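PDB 6D1P: glycosyl hydrolases family 2, sugar binding domain protein from Bacteroides uniformis str. 3978 T3 ii, which is a gut bacterial beta-glucuronidase of glycosyl hydrolase family 2, an enzyme that probably hydrolyses the O-glycosidic bond of glucuronides. Local coordinates for residues E210-E215 with Q219-I224; Y552-F557 with Y610-S615; W559-Q564 with Q614-S619. All blocks are in the same frame, centred on the assembly; numbering follows the deposited sequence.

Contact 1: E210-E215 with Q219-I224; sequences EATTDE and QGSISI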
loop_
_atom_site.group_PDB
_atom_site.type_symbol
_atom_site.label_atom_id
_atom_site.label_comp_id
_atom_site.label_asym_id
_atom_site.label_seq_id
_atom_site.Cartn_x
_atom_site.Cartn_y
_atom_site.Cartn_z
ATOM N N GLU A 210 -24.630 -8.753 -39.801
ATOM C CA GLU A 210 -25.895 -8.084 -39.526
ATOM C C GLU A 210 -27.032 -8.968 -40.033
ATOM O O GLU A 210 -27.323 -9.012 -41.231
ATOM C CB GLU A 210 -25.935 -6.711 -40.168
ATOM C CG GLU A 210 -24.806 -5.785 -39.738
ATOM C CD GLU A 210 -25.077 -4.347 -40.151
ATOM O OE1 GLU A 210 -26.249 -4.023 -40.450
ATOM O OE2 GLU A 210 -24.128 -3.544 -40.183
ATOM N N ALA A 211 -27.656 -9.686 -39.114
ATOM C CA ALA A 211 -28.857 -10.435 -39.409
ATOM C C ALA A 211 -30.053 -9.519 -39.197
ATOM O O ALA A 211 -30.172 -8.881 -38.146
ATOM C CB ALA A 211 -28.960 -11.674 -38.518
ATOM N N THR A 212 -30.930 -9.456 -40.198
ATOM C CA THR A 212 -32.111 -8.608 -40.179
ATOM C C THR A 212 -33.343 -9.459 -40.470
ATOM O O THR A 212 -33.299 -10.374 -41.303
ATOM C CB THR A 212 -31.970 -7.463 -41.203
ATOM O OG1 THR A 212 -31.798 -8.016 -42.512
ATOM C CG2 THR A 212 -30.736 -6.640 -40.903
ATOM N N THR A 213 -34.434 -9.175 -39.763
ATOM C CA THR A 213 -35.670 -9.912 -39.959
ATOM C C THR A 213 -36.844 -8.983 -39.688
ATOM O O THR A 213 -36.739 -8.015 -38.930
ATOM C CB THR A 213 -35.744 -11.154 -39.056
ATOM O OG1 THR A 213 -36.850 -11.980 -39.453
ATOM C CG2 THR A 213 -35.942 -10.745 -37.610
ATOM N N ASP A 214 -37.970 -9.289 -40.316
ATOM C CA ASP A 214 -39.153 -8.486 -40.083
ATOM C C ASP A 214 -39.797 -8.876 -38.757
ATOM O O ASP A 214 -39.502 -9.920 -38.169
ATOM C CB ASP A 214 -40.150 -8.675 -41.214
ATOM C CG ASP A 214 -40.614 -10.094 -41.302
ATOM O OD1 ASP A 214 -39.915 -10.906 -41.950
ATOM O OD2 ASP A 214 -41.632 -10.412 -40.648
ATOM N N GLU A 215 -40.729 -8.044 -38.307
ATOM C CA GLU A 215 -41.331 -8.208 -36.992
ATOM C C GLU A 215 -42.226 -9.441 -36.866
ATOM O O GLU A 215 -42.823 -9.640 -35.798
ATOM C CB GLU A 215 -42.141 -6.966 -36.643
ATOM C CG GLU A 215 -43.392 -6.811 -37.483
ATOM C CD GLU A 215 -44.360 -5.829 -36.882
ATOM O OE1 GLU A 215 -43.998 -4.648 -36.706
ATOM O OE2 GLU A 215 -45.485 -6.248 -36.565
ATOM N N GLN A 219 -39.021 -13.353 -43.457
ATOM C CA GLN A 219 -37.739 -13.508 -44.126
ATOM C C GLN A 219 -36.595 -13.061 -43.227
ATOM O O GLN A 219 -36.775 -12.399 -42.203
ATOM C CB GLN A 219 -37.686 -12.731 -45.442
ATOM C CG GLN A 219 -38.264 -13.484 -46.605
ATOM C CD GLN A 219 -39.122 -12.579 -47.438
ATOM O OE1 GLN A 219 -39.039 -11.360 -47.292
ATOM N NE2 GLN A 219 -39.965 -13.150 -48.295
ATOM N N GLY A 220 -35.404 -13.432 -43.649
ATOM C CA GLY A 220 -34.204 -13.012 -42.970
ATOM C C GLY A 220 -33.149 -12.658 -43.988
ATOM O O GLY A 220 -33.092 -13.219 -45.086
ATOM N N SER A 221 -32.312 -11.712 -43.609
ATOM C CA SER A 221 -31.191 -11.307 -44.430
ATOM C C SER A 221 -29.928 -11.323 -43.578
ATOM O O SER A 221 -29.969 -10.973 -42.396
ATOM C CB SER A 221 -31.440 -9.925 -45.018
ATOM O OG SER A 221 -30.749 -9.799 -46.240
ATOM N N ILE A 222 -28.816 -11.749 -44.173
ATOM C CA ILE A 222 -27.522 -11.796 -43.504
ATOM C C ILE A 222 -26.553 -11.013 -44.367
ATOM O O ILE A 222 -26.078 -11.519 -45.386
ATOM C CB ILE A 222 -27.013 -13.226 -43.291
ATOM C CG1 ILE A 222 -28.084 -14.102 -42.644
ATOM C CG2 ILE A 222 -25.741 -13.212 -42.436
ATOM C CD1 ILE A 222 -27.715 -15.575 -42.597
ATOM N N SER A 223 -26.231 -9.794 -43.963
ATOM C CA SER A 223 -25.147 -9.060 -44.595
ATOM C C SER A 223 -23.866 -9.331 -43.815
ATOM O O SER A 223 -23.856 -9.249 -42.584
ATOM C CB SER A 223 -25.467 -7.567 -44.648
ATOM O OG SER A 223 -24.316 -6.822 -44.998
ATOM N N ILE A 224 -22.797 -9.685 -44.524
ATOM C CA ILE A 224 -21.536 -10.067 -43.899
ATOM C C ILE A 224 -20.407 -9.269 -44.534
ATOM O O ILE A 224 -20.178 -9.370 -45.745
ATOM C CB ILE A 224 -21.267 -11.573 -44.021
ATOM C CG1 ILE A 224 -22.315 -12.344 -43.239
ATOM C CG2 ILE A 224 -19.899 -11.914 -43.490
ATOM C CD1 ILE A 224 -22.036 -13.813 -43.177
#
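Thr213 holds OG1 opposite its backbone N (chi1 -169°), which carries the hydroxyl across to Gln219, where it donates to the carbonyl O, OG1 to O 2.8 Å. In Asp214 the carboxylate carbon is tucked between the backbone N and the carbonyl carbon (chi1 62°), and this turns OD1 back to Gln219, whose N-H meets it 3.0 Å away (N to OD1), nearly in line with the C-O bond. These two side-chain bonds finish a beta hairpin whose ladder is antiparallel and regular further in. Glu210 and Ser223 form one hydrogen-bonded pair, with N of Glu210 2.9 Å from O of Ser223, and Thr212 and Ser221 form the next, likewise bonded both ways. Ala211 and Ile222 make the non-hydrogen-bonded pair between them, on the face that packs against Phe303 and Phe305. On the other face Thr212 OG1 lies 3.2 Å from Ser221 CB. Beyond the hairpin, Gly220 and Ile222 bond through their backbones to strand 263-271, while Asp214 OD2 accepts from Lys216 N in the turn. Near the turn, then, side chains take over from the peptide groups: a hydroxyl satisfies the carbonyl of Gln219 and a carboxylate its N-H, and the partial positive charge of the turn amides would favour an ionised Asp214.

Contact 2: Y552-F557 with Y610-S615; sequences YIIRLF and YYVFQS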
loop_
_atom_site.group_PDB
_atom_site.type_symbol
_atom_site.label_atom_id
_atom_site.label_comp_id
_atom_site.label_asym_id
_atom_site.label_seq_id
_atom_site.Cartn_x
_atom_site.Cartn_y
_atom_site.Cartn_z
ATOM N N TYR A 552 -38.005 -4.860 4.728
ATOM C CA TYR A 552 -38.456 -3.707 3.983
ATOM C C TYR A 552 -38.291 -3.937 2.489
ATOM O O TYR A 552 -39.240 -3.758 1.712
ATOM C CB TYR A 552 -37.722 -2.445 4.425
ATOM C CG TYR A 552 -38.120 -1.293 3.553
ATOM C CD1 TYR A 552 -39.377 -0.692 3.683
ATOM C CD2 TYR A 552 -37.277 -0.843 2.544
ATOM C CE1 TYR A 552 -39.761 0.365 2.845
ATOM C CE2 TYR A 552 -37.655 0.205 1.705
ATOM C CZ TYR A 552 -38.893 0.808 1.864
ATOM O OH TYR A 552 -39.249 1.839 1.024
ATOM N N ILE A 553 -37.105 -4.370 2.064
ATOM C CA ILE A 553 -36.858 -4.385 0.628
ATOM C C ILE A 553 -37.718 -5.431 -0.065
ATOM O O ILE A 553 -38.040 -5.290 -1.248
ATOM C CB ILE A 553 -35.364 -4.586 0.323
ATOM C CG1 ILE A 553 -35.019 -3.900 -1.006
ATOM C CG2 ILE A 553 -35.001 -6.066 0.265
ATOM C CD1 ILE A 553 -35.102 -2.385 -0.949
ATOM N N ILE A 554 -38.099 -6.492 0.646
ATOM C CA ILE A 554 -38.929 -7.531 0.045
ATOM C C ILE A 554 -40.289 -6.960 -0.345
ATOM O O ILE A 554 -40.787 -7.179 -1.456
ATOM C CB ILE A 554 -39.041 -8.714 1.027
ATOM C CG1 ILE A 554 -37.824 -9.631 0.845
ATOM C CG2 ILE A 554 -40.364 -9.456 0.873
ATOM C CD1 ILE A 554 -37.516 -10.469 2.040
ATOM N N ARG A 555 -40.878 -6.173 0.553
ATOM C CA ARG A 555 -42.112 -5.470 0.260
ATOM C C ARG A 555 -41.934 -4.484 -0.886
ATOM O O ARG A 555 -42.832 -4.334 -1.725
ATOM C CB ARG A 555 -42.591 -4.754 1.516
ATOM C CG ARG A 555 -43.116 -5.705 2.590
ATOM C CD ARG A 555 -43.310 -4.974 3.894
ATOM N NE ARG A 555 -44.102 -5.745 4.841
ATOM C CZ ARG A 555 -43.659 -6.818 5.493
ATOM N NH1 ARG A 555 -42.421 -7.267 5.295
ATOM N NH2 ARG A 555 -44.454 -7.446 6.346
ATOM N N LEU A 556 -40.785 -3.796 -0.938
ATOM C CA LEU A 556 -40.566 -2.818 -2.002
ATOM C C LEU A 556 -40.465 -3.504 -3.349
ATOM O O LEU A 556 -41.051 -3.032 -4.334
ATOM C CB LEU A 556 -39.307 -1.981 -1.731
ATOM C CG LEU A 556 -38.915 -0.847 -2.709
ATOM C CD1 LEU A 556 -38.027 0.184 -2.003
ATOM C CD2 LEU A 556 -38.194 -1.353 -3.970
ATOM N N PHE A 557 -39.720 -4.614 -3.418
ATOM C CA PHE A 557 -39.639 -5.365 -4.666
ATOM C C PHE A 557 -41.009 -5.920 -5.045
ATOM O O PHE A 557 -41.427 -5.847 -6.207
ATOM C CB PHE A 557 -38.640 -6.518 -4.536
ATOM C CG PHE A 557 -37.196 -6.096 -4.420
ATOM C CD1 PHE A 557 -36.667 -5.113 -5.238
ATOM C CD2 PHE A 557 -36.357 -6.728 -3.499
ATOM C CE1 PHE A 557 -35.320 -4.743 -5.139
ATOM C CE2 PHE A 557 -35.023 -6.383 -3.384
ATOM C CZ PHE A 557 -34.492 -5.383 -4.201
ATOM N N TYR A 610 -34.130 -12.523 -3.544
ATOM C CA TYR A 610 -33.943 -13.225 -4.812
ATOM C C TYR A 610 -35.186 -14.042 -5.186
ATOM O O TYR A 610 -35.493 -14.191 -6.372
ATOM C CB TYR A 610 -32.702 -14.125 -4.729
ATOM C CG TYR A 610 -32.464 -15.030 -5.941
ATOM C CD1 TYR A 610 -33.032 -16.311 -6.010
ATOM C CD2 TYR A 610 -31.654 -14.619 -7.003
ATOM C CE1 TYR A 610 -32.805 -17.152 -7.117
ATOM C CE2 TYR A 610 -31.431 -15.447 -8.115
ATOM C CZ TYR A 610 -32.016 -16.716 -8.163
ATOM O OH TYR A 610 -31.791 -17.537 -9.254
ATOM N N TYR A 611 -35.915 -14.558 -4.186
ATOM C CA TYR A 611 -37.095 -15.393 -4.416
ATOM C C TYR A 611 -38.336 -14.560 -4.683
ATOM O O TYR A 611 -39.259 -15.031 -5.361
ATOM C CB TYR A 611 -37.316 -16.318 -3.213
ATOM C CG TYR A 611 -36.065 -17.131 -2.950
ATOM C CD1 TYR A 611 -35.747 -18.202 -3.774
ATOM C CD2 TYR A 611 -35.167 -16.789 -1.936
ATOM C CE1 TYR A 611 -34.603 -18.930 -3.591
ATOM C CE2 TYR A 611 -33.992 -17.531 -1.743
ATOM C CZ TYR A 611 -33.726 -18.594 -2.587
ATOM O OH TYR A 611 -32.608 -19.362 -2.472
ATOM N N VAL A 612 -38.385 -13.334 -4.160
ATOM C CA VAL A 612 -39.462 -12.434 -4.544
ATOM C C VAL A 612 -39.457 -12.239 -6.049
ATOM O O VAL A 612 -40.481 -12.430 -6.715
ATOM C CB VAL A 612 -39.344 -11.100 -3.798
ATOM C CG1 VAL A 612 -40.401 -10.152 -4.291
ATOM C CG2 VAL A 612 -39.464 -11.339 -2.298
ATOM N N PHE A 613 -38.288 -11.914 -6.614
ATOM C CA PHE A 613 -38.187 -11.786 -8.070
ATOM C C PHE A 613 -38.488 -13.106 -8.758
ATOM O O PHE A 613 -39.187 -13.137 -9.781
ATOM C CB PHE A 613 -36.796 -11.287 -8.492
ATOM C CG PHE A 613 -36.619 -9.789 -8.358
ATOM C CD1 PHE A 613 -37.126 -8.926 -9.320
ATOM C CD2 PHE A 613 -35.972 -9.247 -7.259
ATOM C CE1 PHE A 613 -37.002 -7.568 -9.194
ATOM C CE2 PHE A 613 -35.824 -7.865 -7.129
ATOM C CZ PHE A 613 -36.342 -7.027 -8.097
ATOM N N GLN A 614 -37.953 -14.208 -8.227
ATOM C CA GLN A 614 -38.113 -15.487 -8.904
ATOM C C GLN A 614 -39.582 -15.880 -8.953
ATOM O O GLN A 614 -40.076 -16.338 -9.991
ATOM C CB GLN A 614 -37.289 -16.567 -8.209
ATOM C CG GLN A 614 -37.163 -17.881 -8.989
ATOM C CD GLN A 614 -36.211 -18.867 -8.310
ATOM O OE1 GLN A 614 -36.367 -19.187 -7.125
ATOM N NE2 GLN A 614 -35.207 -19.334 -9.058
ATOM N N SER A 615 -40.306 -15.645 -7.859
ATOM C CA SER A 615 -41.708 -16.014 -7.804
ATOM C C SER A 615 -42.542 -15.241 -8.818
ATOM O O SER A 615 -43.598 -15.730 -9.228
ATOM C CB SER A 615 -42.251 -15.787 -6.398
ATOM O OG SER A 615 -42.314 -14.413 -6.108
#
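Apolar contact between aliphatic groups joins the two helices at Val612, which sets one methyl against each of two successive turns of helix 550-564. Its CG2 lies 3.8 Å from Ile554 CG2, and CG1 reaches Phe557 CB at 4.0 Å. The valine can serve both residues because CG1 stands opposite its own backbone N (chi1 176°), spreading the two methyls along the facing helix. The segments run nearly parallel, at 18°, with their axes 9.6 Å apart at closest approach.

Aromatic contact follows from the same Phe557, whose ring meets Phe613, the residue after Val612. Phe613 brings its CE2 corner over one face of the Phe557 ring, displaced toward the rim, with CE2 3.4 Å from Phe557 CD1. The ring centroids are 4.8 Å apart and the planes meet at 55°, an oblique pairing. Phe613 is also stacked on Phe575 and meets Trp617 edge to face, so its tilt belongs to a larger aromatic cluster. Tyr646 of strand 641-647 touches both Ile554 and Val612, bringing the following beta domain up to the helix pair.

Polar bonds stay within each helix or lead elsewhere: Ser615 OG donates to Val612 O at 2.8 Å, and Arg555 makes a salt bridge to Glu642. The buried joint between these two helices of the TIM-barrel domain is accordingly made of apolar side chains, with no polar bond between the segments, and is held by dispersion and the exclusion of water.

Contact 3: W559-Q564 with Q614-S619; sequences WHLKEQ and QSYWSS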
loop_
_atom_site.group_PDB
_atom_site.type_symbol
_atom_site.label_atom_id
_atom_site.label_comp_id
_atom_site.label_asym_id
_atom_site.label_seq_id
_atom_site.Cartn_x
_atom_site.Cartn_y
_atom_site.Cartn_z
ATOM N N TRP A 559 -44.112 -4.881 -4.260
ATOM C CA TRP A 559 -44.946 -3.809 -4.793
ATOM C C TRP A 559 -44.588 -3.470 -6.242
ATOM O O TRP A 559 -45.440 -3.540 -7.138
ATOM C CB TRP A 559 -44.830 -2.564 -3.920
ATOM C CG TRP A 559 -45.854 -1.587 -4.321
ATOM C CD1 TRP A 559 -45.770 -0.673 -5.345
ATOM C CD2 TRP A 559 -47.177 -1.463 -3.780
ATOM N NE1 TRP A 559 -46.946 0.032 -5.445
ATOM C CE2 TRP A 559 -47.830 -0.431 -4.500
ATOM C CE3 TRP A 559 -47.871 -2.113 -2.742
ATOM C CZ2 TRP A 559 -49.148 -0.026 -4.212
ATOM C CZ3 TRP A 559 -49.185 -1.707 -2.457
ATOM C CH2 TRP A 559 -49.807 -0.680 -3.195
ATOM N N HIS A 560 -43.329 -3.085 -6.488
ATOM C CA HIS A 560 -42.921 -2.732 -7.847
ATOM C C HIS A 560 -43.336 -3.805 -8.839
ATOM O O HIS A 560 -43.891 -3.500 -9.904
ATOM C CB HIS A 560 -41.406 -2.524 -7.927
ATOM C CG HIS A 560 -40.939 -1.175 -7.477
ATOM N ND1 HIS A 560 -40.835 -0.825 -6.148
ATOM C CD2 HIS A 560 -40.515 -0.101 -8.182
ATOM C CE1 HIS A 560 -40.380 0.413 -6.053
ATOM N NE2 HIS A 560 -40.181 0.877 -7.275
ATOM N N LEU A 561 -43.072 -5.074 -8.501
ATOM C CA LEU A 561 -43.324 -6.161 -9.447
ATOM C C LEU A 561 -44.817 -6.334 -9.715
ATOM O O LEU A 561 -45.226 -6.614 -10.852
ATOM C CB LEU A 561 -42.717 -7.462 -8.926
ATOM C CG LEU A 561 -41.182 -7.520 -8.957
ATOM C CD1 LEU A 561 -40.666 -8.748 -8.235
ATOM C CD2 LEU A 561 -40.684 -7.508 -10.388
ATOM N N LYS A 562 -45.648 -6.188 -8.689
ATOM C CA LYS A 562 -47.068 -6.354 -8.942
ATOM C C LYS A 562 -47.631 -5.147 -9.676
ATOM O O LYS A 562 -48.584 -5.296 -10.449
ATOM C CB LYS A 562 -47.830 -6.644 -7.649
ATOM C CG LYS A 562 -47.925 -5.526 -6.656
ATOM C CD LYS A 562 -49.289 -4.850 -6.689
ATOM C CE LYS A 562 -49.435 -3.917 -5.490
ATOM N NZ LYS A 562 -50.721 -3.157 -5.513
ATOM N N GLU A 563 -47.019 -3.967 -9.514
ATOM C CA GLU A 563 -47.460 -2.815 -10.294
ATOM C C GLU A 563 -47.133 -2.990 -11.769
ATOM O O GLU A 563 -47.935 -2.615 -12.637
ATOM C CB GLU A 563 -46.844 -1.532 -9.748
ATOM C CG GLU A 563 -47.304 -1.201 -8.332
ATOM C CD GLU A 563 -48.805 -0.947 -8.226
ATOM O OE1 GLU A 563 -49.198 0.224 -8.055
ATOM O OE2 GLU A 563 -49.587 -1.922 -8.307
ATOM N N GLN A 564 -45.987 -3.593 -12.078
ATOM C CA GLN A 564 -45.601 -3.705 -13.477
ATOM C C GLN A 564 -46.583 -4.533 -14.297
ATOM O O GLN A 564 -46.607 -4.397 -15.525
ATOM C CB GLN A 564 -44.186 -4.268 -13.588
ATOM C CG GLN A 564 -43.188 -3.293 -12.969
ATOM C CD GLN A 564 -41.735 -3.599 -13.247
ATOM O OE1 GLN A 564 -41.395 -4.549 -13.943
ATOM N NE2 GLN A 564 -40.863 -2.775 -12.698
ATOM N N GLN A 614 -37.953 -14.208 -8.227
ATOM C CA GLN A 614 -38.113 -15.487 -8.904
ATOM C C GLN A 614 -39.582 -15.880 -8.953
ATOM O O GLN A 614 -40.076 -16.338 -9.991
ATOM C CB GLN A 614 -37.289 -16.567 -8.209
ATOM C CG GLN A 614 -37.163 -17.881 -8.989
ATOM C CD GLN A 614 -36.211 -18.867 -8.310
ATOM O OE1 GLN A 614 -36.367 -19.187 -7.125
ATOM N NE2 GLN A 614 -35.207 -19.334 -9.058
ATOM N N SER A 615 -40.306 -15.645 -7.859
ATOM C CA SER A 615 -41.708 -16.014 -7.804
ATOM C C SER A 615 -42.542 -15.241 -8.818
ATOM O O SER A 615 -43.598 -15.730 -9.228
ATOM C CB SER A 615 -42.251 -15.787 -6.398
ATOM O OG SER A 615 -42.314 -14.413 -6.108
ATOM N N TYR A 616 -42.086 -14.057 -9.240
ATOM C CA TYR A 616 -42.809 -13.247 -10.217
ATOM C C TYR A 616 -42.350 -13.492 -11.643
ATOM O O TYR A 616 -43.138 -13.339 -12.578
ATOM C CB TYR A 616 -42.631 -11.759 -9.907
ATOM C CG TYR A 616 -43.634 -11.133 -8.961
ATOM C CD1 TYR A 616 -44.818 -10.588 -9.442
ATOM C CD2 TYR A 616 -43.377 -11.038 -7.598
ATOM C CE1 TYR A 616 -45.737 -9.990 -8.590
ATOM C CE2 TYR A 616 -44.291 -10.438 -6.734
ATOM C CZ TYR A 616 -45.472 -9.911 -7.243
ATOM O OH TYR A 616 -46.395 -9.299 -6.415
ATOM N N TRP A 617 -41.097 -13.879 -11.838
ATOM C CA TRP A 617 -40.508 -13.865 -13.168
ATOM C C TRP A 617 -40.215 -15.238 -13.725
ATOM O O TRP A 617 -40.216 -15.410 -14.948
ATOM C CB TRP A 617 -39.196 -13.056 -13.163
ATOM C CG TRP A 617 -39.380 -11.578 -13.073
ATOM C CD1 TRP A 617 -40.569 -10.891 -13.016
ATOM C CD2 TRP A 617 -38.344 -10.589 -13.062
ATOM N NE1 TRP A 617 -40.329 -9.533 -12.963
ATOM C CE2 TRP A 617 -38.974 -9.321 -12.991
ATOM C CE3 TRP A 617 -36.944 -10.648 -13.109
ATOM C CZ2 TRP A 617 -38.249 -8.127 -12.951
ATOM C CZ3 TRP A 617 -36.218 -9.442 -13.070
ATOM C CH2 TRP A 617 -36.877 -8.209 -12.994
ATOM N N SER A 618 -39.911 -16.200 -12.866
ATOM C CA SER A 618 -39.507 -17.516 -13.330
ATOM C C SER A 618 -40.724 -18.320 -13.768
ATOM O O SER A 618 -41.779 -18.270 -13.127
ATOM C CB SER A 618 -38.770 -18.267 -12.225
ATOM O OG SER A 618 -38.284 -19.494 -12.722
ATOM N N SER A 619 -40.566 -19.063 -14.867
ATOM C CA SER A 619 -41.575 -20.034 -15.276
ATOM C C SER A 619 -41.430 -21.371 -14.558
ATOM O O SER A 619 -42.342 -22.199 -14.628
ATOM C CB SER A 619 -41.528 -20.236 -16.797
ATOM O OG SER A 619 -40.195 -20.259 -17.290
HETATM O O HOH W 1 -42.167 -7.409 -14.097
#
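Segment 559-564 belongs to helix 550-564 of the TIM-barrel domain, and 614-619 takes in the last turn of helix 609-617 and the two loop residues after it. Their backbones come nearest at Leu561 and Tyr616, with CA atoms 7.1 Å apart. The second helix closes here: Gln614 O accepts from both Trp617 N and Ser618 N, and Ser618 is the first residue to leave helical geometry.

Leu561 projects toward the second helix and divides its side chain between two aromatic rings. Its CB sits over the middle of one face of Tyr616, 3.7 Å from the ring centroid and only 6° off the normal, a CH-pi contact. The leucine's CG is turned opposite its carbonyl carbon (chi1 -71°), and the two methyls part from there. CD1 stays by Tyr616, 3.6 Å from CD2 of that ring, while CD2 goes to the NE1 side of the Trp617 indole, 3.3 Å from NE1, and also packs on CZ2. Leucine and indole side chains cross at about a right angle.

Lys562 lies alongside Tyr616 and points the same way, its CB 3.3 Å from the phenol OH. That hydroxyl is bonded to Asp558, one turn back on the same helix as Lys562, and the tyrosine ring also has a cation-pi partner in Arg666, so the side chain has partners at both its ring and its hydroxyl. The ammonium of Lys562 turns away to a salt bridge with Glu563, whose hydrogen bond is weak.

Gln564 is anchored through NE2 to Ser573 of a barrel strand. Through OE1 of the same amide it takes a bond from a water that also accepts the indole N-H of Trp617, the water oxygen 3.0 Å from NE1.

From the N terminus, contact 1 comes first and closes the shortest loop, the short connection between strands 203-213 and 219-229 in the beta domain ahead of the barrel. It is finished before the others open, and its centre lies about 39 Å from that of contact 2 and about 33 Å from that of contact 3. Those two both join helix 550-564 to helix 609-617 in the TIM-barrel domain. Because the helices run nearly parallel, their loops cross: 552-557 and 559-564 open in turn, then 610-615 and 614-619 close in the same order, sharing Gln614 and Ser615. Leu561 CD1 against Phe613 CD1, 3.7 Å, makes the two contacts one continuous interface.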